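Local coordinates for biliverdin reductase (Synechocystis sp., PDB 5B3T), which reduces the linear tetrapyrrole biliverdin with NAD(P)H as electron donor, and belongs to the Gfo/Idh/MocA family of Rossmann-fold oxidoreductases, at residues 154-159 against 251-256; 199-204 against 225-230. One frame throughout, in Å; residues are numbered along the deposited sequence.

Interaction 1: 154-159 against 251-256; sequences FYARYS and FTLHGD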
ATOM      1  N   PHE A 154     -11.901 -12.804 -17.360  1.00 18.80           N
ATOM      2  CA  PHE A 154     -13.074 -13.398 -16.735  1.00 17.66           C
ATOM      3  C   PHE A 154     -12.794 -14.094 -15.411  1.00 17.71           C
ATOM      4  O   PHE A 154     -13.743 -14.346 -14.661  1.00 18.19           O
ATOM      5  CB  PHE A 154     -13.739 -14.408 -17.686  1.00 18.44           C
ATOM      6  CG  PHE A 154     -12.813 -15.488 -18.175  1.00 17.64           C
ATOM      7  CD1 PHE A 154     -12.611 -16.639 -17.428  1.00 17.69           C
ATOM      8  CD2 PHE A 154     -12.151 -15.358 -19.387  1.00 18.44           C
ATOM      9  CE1 PHE A 154     -11.760 -17.634 -17.874  1.00 18.59           C
ATOM     10  CE2 PHE A 154     -11.299 -16.353 -19.841  1.00 18.57           C
ATOM     11  CZ  PHE A 154     -11.103 -17.490 -19.083  1.00 18.37           C
ATOM     12  N   TYR A 155     -11.540 -14.411 -15.101  1.00 17.59           N
ATOM     13  CA  TYR A 155     -11.218 -15.132 -13.878  1.00 17.58           C
ATOM     14  C   TYR A 155      -9.824 -14.730 -13.427  1.00 17.26           C
ATOM     15  O   TYR A 155      -8.873 -14.809 -14.209  1.00 18.16           O
ATOM     16  CB  TYR A 155     -11.301 -16.647 -14.099  1.00 18.54           C
ATOM     17  CG  TYR A 155     -11.182 -17.488 -12.845  1.00 18.89           C
ATOM     18  CD1 TYR A 155     -11.821 -17.119 -11.668  1.00 19.14           C
ATOM     19  CD2 TYR A 155     -10.456 -18.673 -12.850  1.00 20.06           C
ATOM     20  CE1 TYR A 155     -11.720 -17.896 -10.523  1.00 19.56           C
ATOM     21  CE2 TYR A 155     -10.351 -19.457 -11.715  1.00 20.08           C
ATOM     22  CZ  TYR A 155     -10.985 -19.065 -10.553  1.00 21.68           C
ATOM     23  OH  TYR A 155     -10.883 -19.845  -9.422  1.00 23.12           O
ATOM     24  N   ALA A 156      -9.712 -14.290 -12.177  1.00 15.01           N
ATOM     25  CA  ALA A 156      -8.435 -13.883 -11.613  1.00 16.21           C
ATOM     26  C   ALA A 156      -8.328 -14.408 -10.191  1.00 17.39           C
ATOM     27  O   ALA A 156      -9.328 -14.516  -9.476  1.00 16.19           O
ATOM     28  CB  ALA A 156      -8.261 -12.360 -11.619  1.00 15.07           C
ATOM     29  N   ARG A 157      -7.103 -14.733  -9.785  1.00 15.15           N
ATOM     30  CA  ARG A 157      -6.851 -15.217  -8.436  1.00 16.99           C
ATOM     31  C   ARG A 157      -5.571 -14.589  -7.912  1.00 16.27           C
ATOM     32  O   ARG A 157      -4.515 -14.700  -8.542  1.00 16.05           O
ATOM     33  CB  ARG A 157      -6.749 -16.747  -8.394  1.00 16.80           C
ATOM     34  CG  ARG A 157      -6.578 -17.300  -6.988  1.00 17.90           C
ATOM     35  CD  ARG A 157      -6.787 -18.802  -6.947  1.00 20.47           C
ATOM     36  NE  ARG A 157      -7.214 -19.238  -5.620  1.00 23.15           N
ATOM     37  CZ  ARG A 157      -6.375 -19.603  -4.659  1.00 20.50           C
ATOM     38  NH1 ARG A 157      -5.071 -19.590  -4.888  1.00 27.23           N
ATOM     39  NH2 ARG A 157      -6.838 -19.982  -3.476  1.00 21.10           N
ATOM     40  N   TYR A 158      -5.679 -13.931  -6.762  1.00 13.99           N
ATOM     41  CA  TYR A 158      -4.561 -13.265  -6.102  1.00 15.28           C
ATOM     42  C   TYR A 158      -4.480 -13.822  -4.687  1.00 16.59           C
ATOM     43  O   TYR A 158      -5.342 -13.530  -3.851  1.00 15.42           O
ATOM     44  CB  TYR A 158      -4.757 -11.745  -6.111  1.00 15.60           C
ATOM     45  CG  TYR A 158      -3.762 -10.942  -5.301  1.00 16.61           C
ATOM     46  CD1 TYR A 158      -2.430 -11.323  -5.206  1.00 19.28           C
ATOM     47  CD2 TYR A 158      -4.157  -9.777  -4.654  1.00 19.30           C
ATOM     48  CE1 TYR A 158      -1.525 -10.577  -4.467  1.00 17.70           C
ATOM     49  CE2 TYR A 158      -3.262  -9.025  -3.918  1.00 17.19           C
ATOM     50  CZ  TYR A 158      -1.949  -9.428  -3.828  1.00 17.63           C
ATOM     51  OH  TYR A 158      -1.059  -8.677  -3.093  1.00 19.37           O
ATOM     52  N   SER A 159      -3.460 -14.635  -4.423  1.00 15.61           N
ATOM     53  CA  SER A 159      -3.343 -15.342  -3.155  1.00 17.22           C
ATOM     54  C   SER A 159      -1.972 -15.093  -2.548  1.00 18.92           C
ATOM     55  O   SER A 159      -0.947 -15.293  -3.210  1.00 17.45           O
ATOM     56  CB  SER A 159      -3.571 -16.847  -3.338  1.00 19.22           C
ATOM     57  OG  SER A 159      -3.423 -17.530  -2.107  1.00 19.25           O
ATOM     58  N   PHE A 251      -0.509 -14.401  -8.513  1.00 16.88           N
ATOM     59  CA  PHE A 251      -1.425 -13.435  -9.119  1.00 17.93           C
ATOM     60  C   PHE A 251      -1.669 -13.918 -10.546  1.00 17.55           C
ATOM     61  O   PHE A 251      -0.813 -13.753 -11.420  1.00 17.69           O
ATOM     62  CB  PHE A 251      -0.857 -12.018  -9.087  1.00 16.78           C
ATOM     63  CG  PHE A 251      -1.903 -10.936  -9.193  1.00 16.67           C
ATOM     64  CD1 PHE A 251      -3.151 -11.198  -9.737  1.00 16.85           C
ATOM     65  CD2 PHE A 251      -1.635  -9.653  -8.740  1.00 18.81           C
ATOM     66  CE1 PHE A 251      -4.107 -10.206  -9.831  1.00 18.20           C
ATOM     67  CE2 PHE A 251      -2.590  -8.655  -8.831  1.00 16.88           C
ATOM     68  CZ  PHE A 251      -3.827  -8.933  -9.377  1.00 17.39           C
ATOM     69  N   THR A 252      -2.830 -14.525 -10.772  1.00 16.83           N
ATOM     70  CA  THR A 252      -3.182 -15.107 -12.060  1.00 16.88           C
ATOM     71  C   THR A 252      -4.428 -14.421 -12.596  1.00 18.67           C
ATOM     72  O   THR A 252      -5.388 -14.206 -11.850  1.00 16.94           O
ATOM     73  CB  THR A 252      -3.423 -16.614 -11.932  1.00 17.82           C
ATOM     74  OG1 THR A 252      -2.243 -17.241 -11.417  1.00 19.94           O
ATOM     75  CG2 THR A 252      -3.768 -17.223 -13.287  1.00 18.87           C
ATOM     76  N   LEU A 253      -4.409 -14.076 -13.883  1.00 15.86           N
ATOM     77  CA  LEU A 253      -5.551 -13.465 -14.554  1.00 17.63           C
ATOM     78  C   LEU A 253      -5.804 -14.207 -15.859  1.00 17.98           C
ATOM     79  O   LEU A 253      -4.918 -14.281 -16.717  1.00 17.62           O
ATOM     80  CB  LEU A 253      -5.316 -11.972 -14.810  1.00 17.64           C
ATOM     81  CG  LEU A 253      -4.973 -11.110 -13.586  1.00 17.72           C
ATOM     82  CD1 LEU A 253      -3.465 -10.970 -13.411  1.00 16.44           C
ATOM     83  CD2 LEU A 253      -5.638  -9.742 -13.657  1.00 16.97           C
ATOM     84  N   HIS A 254      -7.010 -14.752 -16.006  1.00 17.38           N
ATOM     85  CA  HIS A 254      -7.393 -15.520 -17.184  1.00 18.64           C
ATOM     86  C   HIS A 254      -8.272 -14.657 -18.082  1.00 18.69           C
ATOM     87  O   HIS A 254      -9.303 -14.142 -17.635  1.00 17.26           O
ATOM     88  CB  HIS A 254      -8.138 -16.798 -16.795  1.00 17.48           C
ATOM     89  CG  HIS A 254      -7.313 -17.774 -16.014  1.00 19.53           C
ATOM     90  ND1 HIS A 254      -6.336 -18.553 -16.594  1.00 20.80           N
ATOM     91  CD2 HIS A 254      -7.343 -18.119 -14.704  1.00 19.78           C
ATOM     92  CE1 HIS A 254      -5.787 -19.325 -15.672  1.00 21.37           C
ATOM     93  NE2 HIS A 254      -6.380 -19.081 -14.517  1.00 19.13           N
ATOM     94  N   GLY A 255      -7.867 -14.508 -19.340  1.00 18.00           N
ATOM     95  CA  GLY A 255      -8.675 -13.830 -20.335  1.00 18.64           C
ATOM     96  C   GLY A 255      -8.913 -14.721 -21.538  1.00 18.01           C
ATOM     97  O   GLY A 255      -8.186 -15.701 -21.726  1.00 18.75           O
ATOM     98  N   ASP A 256      -9.913 -14.407 -22.366  1.00 20.33           N
ATOM     99  CA  ASP A 256     -10.202 -15.315 -23.473  1.00 21.65           C
ATOM    100  C   ASP A 256      -9.170 -15.244 -24.593  1.00 21.89           C
ATOM    101  O   ASP A 256      -9.286 -16.008 -25.557  1.00 23.40           O
ATOM    102  CB  ASP A 256     -11.610 -15.065 -24.032  1.00 20.83           C
ATOM    103  CG  ASP A 256     -11.817 -13.646 -24.534  1.00 22.95           C
ATOM    104  OD1 ASP A 256     -10.834 -12.891 -24.684  1.00 23.03           O
ATOM    105  OD2 ASP A 256     -12.986 -13.285 -24.789  1.00 24.90           O
TER
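A classic beta bulge opens this antiparallel strand pair in the mixed sheet of the C-terminal alpha/beta domain: Phe154 and Tyr155 both face His254. The carbonyl O of His254 takes the backbone N of Phe154 at 2.9 Å and, weakly, that of Tyr155 at 3.4 Å. His254 N returns a bond to Tyr155 O at 2.6 Å; past the bulge the pairing is regular, Arg157 and Thr252 exchanging both of their backbone bonds. On the face carrying Tyr155, the Tyr155 and His254 rings meet rim to rim; their polar ends turn to other strands, Tyr155 OH to Glu235 and His254 ND1 to Thr259. The face of Ala156 and Tyr158 is buried, and helix 183-189 packs on its aromatic pair. There Tyr158 and Phe251, each with CG anti to the backbone N, form an offset stack with centroids 4.7 Å apart and planes at 19°. An alanine in place of Phe251 would remove this ring and would probably leave Tyr158 and, on helix 183-189, Ile189 less well packed. Besides the stacked ring, Tyr158 offers its CB, which sits over the Phe251 face 4.1 Å from the ring centroid.

Interaction 2: 199-204 against 225-230; sequences VQQVDA and YLQFNN
The start of strand 199-210 and the end of strand 217-228, the two arms of a beta hairpin at one margin of the mixed sheet, pair antiparallel around a classic beta bulge. Gln200 and Gln201 both face Gln227, whose carbonyl O is gripped by two N-H groups, that of Gln200 at 2.7 Å and that of Gln201 at 3.1 Å. Gln227 N returns a nearly straight bond to Gln201 O, although the donor stands above the carbonyl plane. Beyond it, Asp203 and Tyr225 exchange two backbone bonds, the one from Tyr225 N to Asp203 O running almost along the C=O axis.

Gln227 can be followed outward from the backbone. Its CB lies 3.9 Å from Gln201 CB, and the two side chains run side by side in the same direction. CG is anti to the carbonyl carbon (chi1 -62°), and the chain then runs extended, bringing CD to 4.1 Å from Gln201 NE2. At the tip OE1 approaches that NE2 to 3.3 Å, but the angle is too poor for a hydrogen bond, and the amide planes are 53° apart.

The other face is apolar. Leu226 CD2 touches both methyls of Val202, while helix 309-325 covers this patch through Cys321, which meets both residues. At the bulged end, where the register shifts by one residue, the side chains of Val199 and Phe228 diverge at their roots, yet they cross obliquely further out. Val199 N is held by Tyr313 OH of the same helix, and Val199 CG2 makes a CH-pi contact over the Phe228 face, offset toward the rim and 3.7 Å from CE2.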
ATOM      1  N   VAL A 199     -16.343  -3.051  -8.618  1.00 19.68           N
ATOM      2  CA  VAL A 199     -16.838  -4.239  -7.934  1.00 21.98           C
ATOM      3  C   VAL A 199     -18.352  -4.139  -7.800  1.00 24.18           C
ATOM      4  O   VAL A 199     -18.879  -3.117  -7.348  1.00 23.00           O
ATOM      5  CB  VAL A 199     -16.170  -4.385  -6.558  1.00 22.06           C
ATOM      6  CG1 VAL A 199     -16.813  -5.516  -5.786  1.00 23.09           C
ATOM      7  CG2 VAL A 199     -14.669  -4.618  -6.698  1.00 19.97           C
ATOM      8  N   GLN A 200     -19.056  -5.208  -8.162  1.00 24.67           N
ATOM      9  CA  GLN A 200     -20.516  -5.224  -8.075  1.00 27.94           C
ATOM     10  C   GLN A 200     -21.082  -6.142  -6.984  1.00 27.66           C
ATOM     11  O   GLN A 200     -22.174  -5.899  -6.470  1.00 29.28           O
ATOM     12  CB  GLN A 200     -21.124  -5.594  -9.431  1.00 28.15           C
ATOM     13  CG  GLN A 200     -22.596  -5.242  -9.568  1.00 33.89           C
ATOM     14  CD  GLN A 200     -22.834  -3.746  -9.638  1.00 43.80           C
ATOM     15  OE1 GLN A 200     -23.350  -3.235 -10.632  1.00 50.58           O
ATOM     16  NE2 GLN A 200     -22.458  -3.036  -8.583  1.00 39.09           N
ATOM     17  N   GLN A 201     -20.361  -7.170  -6.613  1.00 26.83           N
ATOM     18  CA  GLN A 201     -20.818  -8.107  -5.604  1.00 28.47           C
ATOM     19  C   GLN A 201     -19.617  -8.604  -4.809  1.00 26.96           C
ATOM     20  O   GLN A 201     -18.583  -8.746  -5.353  1.00 23.39           O
ATOM     21  CB  GLN A 201     -21.568  -9.272  -6.263  1.00 30.65           C
ATOM     22  CG  GLN A 201     -22.228 -10.225  -5.298  1.00 34.26           C
ATOM     23  CD  GLN A 201     -23.431 -10.928  -5.877  1.00 43.50           C
ATOM     24  OE1 GLN A 201     -24.315 -10.305  -6.394  1.00 48.48           O
ATOM     25  NE2 GLN A 201     -23.441 -12.236  -5.822  1.00 44.29           N
ATOM     26  N   VAL A 202     -19.800  -8.877  -3.540  1.00 27.63           N
ATOM     27  CA  VAL A 202     -18.725  -9.295  -2.646  1.00 27.33           C
ATOM     28  C   VAL A 202     -19.242 -10.372  -1.705  1.00 27.75           C
ATOM     29  O   VAL A 202     -20.333 -10.243  -1.147  1.00 29.33           O
ATOM     30  CB  VAL A 202     -18.163  -8.113  -1.826  1.00 26.99           C
ATOM     31  CG1 VAL A 202     -17.060  -8.579  -0.897  1.00 25.93           C
ATOM     32  CG2 VAL A 202     -17.665  -7.009  -2.724  1.00 27.96           C
ATOM     33  N   ASP A 203     -18.453 -11.433  -1.531  1.00 25.42           N
ATOM     34  CA  ASP A 203     -18.584 -12.361  -0.413  1.00 26.30           C
ATOM     35  C   ASP A 203     -17.210 -12.482   0.222  1.00 26.03           C
ATOM     36  O   ASP A 203     -16.217 -12.673  -0.487  1.00 24.20           O
ATOM     37  CB  ASP A 203     -19.095 -13.743  -0.848  1.00 29.27           C
ATOM     38  CG  ASP A 203     -20.342 -13.660  -1.702  1.00 37.80           C
ATOM     39  OD1 ASP A 203     -21.399 -13.273  -1.168  1.00 36.32           O
ATOM     40  OD2 ASP A 203     -20.264 -13.999  -2.905  1.00 44.35           O
ATOM     41  N   ALA A 204     -17.144 -12.362   1.546  1.00 23.00           N
ATOM     42  CA  ALA A 204     -15.861 -12.379   2.232  1.00 21.24           C
ATOM     43  C   ALA A 204     -16.008 -13.079   3.573  1.00 24.67           C
ATOM     44  O   ALA A 204     -17.043 -12.962   4.236  1.00 24.21           O
ATOM     45  CB  ALA A 204     -15.313 -10.962   2.432  1.00 21.54           C
ATOM     46  N   TYR A 225     -14.340 -13.011  -2.361  1.00 18.65           N
ATOM     47  CA  TYR A 225     -14.729 -13.434  -3.699  1.00 19.74           C
ATOM     48  C   TYR A 225     -15.548 -12.317  -4.330  1.00 20.79           C
ATOM     49  O   TYR A 225     -16.629 -11.976  -3.834  1.00 20.39           O
ATOM     50  CB  TYR A 225     -15.502 -14.753  -3.643  1.00 20.92           C
ATOM     51  CG  TYR A 225     -14.722 -15.830  -2.919  1.00 21.17           C
ATOM     52  CD1 TYR A 225     -13.589 -16.396  -3.491  1.00 20.82           C
ATOM     53  CD2 TYR A 225     -15.099 -16.259  -1.654  1.00 23.53           C
ATOM     54  CE1 TYR A 225     -12.863 -17.370  -2.829  1.00 21.09           C
ATOM     55  CE2 TYR A 225     -14.379 -17.234  -0.983  1.00 23.39           C
ATOM     56  CZ  TYR A 225     -13.262 -17.786  -1.577  1.00 22.08           C
ATOM     57  OH  TYR A 225     -12.542 -18.755  -0.918  1.00 21.78           O
ATOM     58  N   LEU A 226     -15.021 -11.739  -5.406  1.00 19.15           N
ATOM     59  CA  LEU A 226     -15.526 -10.496  -5.967  1.00 20.06           C
ATOM     60  C   LEU A 226     -16.106 -10.731  -7.353  1.00 21.12           C
ATOM     61  O   LEU A 226     -15.565 -11.511  -8.143  1.00 20.48           O
ATOM     62  CB  LEU A 226     -14.416  -9.445  -6.064  1.00 17.57           C
ATOM     63  CG  LEU A 226     -13.569  -9.156  -4.824  1.00 20.24           C
ATOM     64  CD1 LEU A 226     -12.485  -8.146  -5.158  1.00 19.39           C
ATOM     65  CD2 LEU A 226     -14.429  -8.653  -3.679  1.00 22.14           C
ATOM     66  N   GLN A 227     -17.202 -10.038  -7.645  1.00 21.52           N
ATOM     67  CA  GLN A 227     -17.766  -9.991  -8.985  1.00 21.94           C
ATOM     68  C   GLN A 227     -17.726  -8.553  -9.475  1.00 23.02           C
ATOM     69  O   GLN A 227     -18.277  -7.655  -8.827  1.00 23.25           O
ATOM     70  CB  GLN A 227     -19.190 -10.549  -9.011  1.00 25.41           C
ATOM     71  CG  GLN A 227     -19.254 -12.011  -8.610  1.00 28.65           C
ATOM     72  CD  GLN A 227     -20.642 -12.599  -8.736  1.00 35.97           C
ATOM     73  OE1 GLN A 227     -21.111 -13.302  -7.843  1.00 37.21           O
ATOM     74  NE2 GLN A 227     -21.305 -12.318  -9.849  1.00 34.34           N
ATOM     75  N   PHE A 228     -17.062  -8.337 -10.603  1.00 19.58           N
ATOM     76  CA  PHE A 228     -16.935  -7.020 -11.201  1.00 20.60           C
ATOM     77  C   PHE A 228     -18.035  -6.793 -12.225  1.00 24.65           C
ATOM     78  O   PHE A 228     -18.717  -7.722 -12.667  1.00 23.44           O
ATOM     79  CB  PHE A 228     -15.569  -6.844 -11.864  1.00 19.06           C
ATOM     80  CG  PHE A 228     -14.432  -6.758 -10.893  1.00 20.48           C
ATOM     81  CD1 PHE A 228     -13.998  -7.886 -10.217  1.00 18.75           C
ATOM     82  CD2 PHE A 228     -13.788  -5.553 -10.664  1.00 19.92           C
ATOM     83  CE1 PHE A 228     -12.947  -7.818  -9.324  1.00 17.64           C
ATOM     84  CE2 PHE A 228     -12.731  -5.477  -9.771  1.00 18.35           C
ATOM     85  CZ  PHE A 228     -12.312  -6.613  -9.100  1.00 18.03           C
ATOM     86  N   ASN A 229     -18.191  -5.528 -12.612  1.00 25.03           N
ATOM     87  CA  ASN A 229     -19.321  -5.155 -13.449  1.00 25.68           C
ATOM     88  C   ASN A 229     -19.172  -5.657 -14.871  1.00 24.58           C
ATOM     89  O   ASN A 229     -20.174  -5.982 -15.519  1.00 27.20           O
ATOM     90  CB  ASN A 229     -19.497  -3.643 -13.441  1.00 26.64           C
ATOM     91  CG  ASN A 229     -20.463  -3.202 -12.393  1.00 34.27           C
ATOM     92  OD1 ASN A 229     -21.563  -3.736 -12.321  1.00 35.58           O
ATOM     93  ND2 ASN A 229     -20.065  -2.246 -11.560  1.00 30.14           N
ATOM     94  N   ASN A 230     -17.947  -5.720 -15.378  1.00 24.32           N
ATOM     95  CA  ASN A 230     -17.707  -6.218 -16.720  1.00 23.17           C
ATOM     96  C   ASN A 230     -17.526  -7.734 -16.754  1.00 22.60           C
ATOM     97  O   ASN A 230     -17.050  -8.270 -17.761  1.00 22.68           O
ATOM     98  CB  ASN A 230     -16.501  -5.503 -17.328  1.00 22.88           C
ATOM     99  CG  ASN A 230     -16.659  -3.995 -17.310  1.00 25.41           C
ATOM    100  OD1 ASN A 230     -17.744  -3.476 -17.042  1.00 25.85           O
ATOM    101  ND2 ASN A 230     -15.576  -3.283 -17.591  1.00 23.32           N
TER

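In the fold
Interactions 1 and 2 belong to one mixed sheet in the C-terminal alpha/beta domain, with centres 14 Å apart and nearest atoms about 6 Å apart, so they do not touch. Across the sheet, interaction 2 joins the outermost strand 199-210 to 217-228; strand 233-241 then separates it from 153-163, which pairs with 248-255 in interaction 1. Along the chain the order is 154-159, 199-204, 225-230, 251-256: the local hairpin is made within the span that the longer-range pairing brackets. Strand 233-241 bonds to Leu226 on one side through Ala234 and to 153-163 on the other through Lys233, Glu235 and Ile237, tying the two contacts into a continuous sheet beside the NAD(P)-binding Rossmann domain.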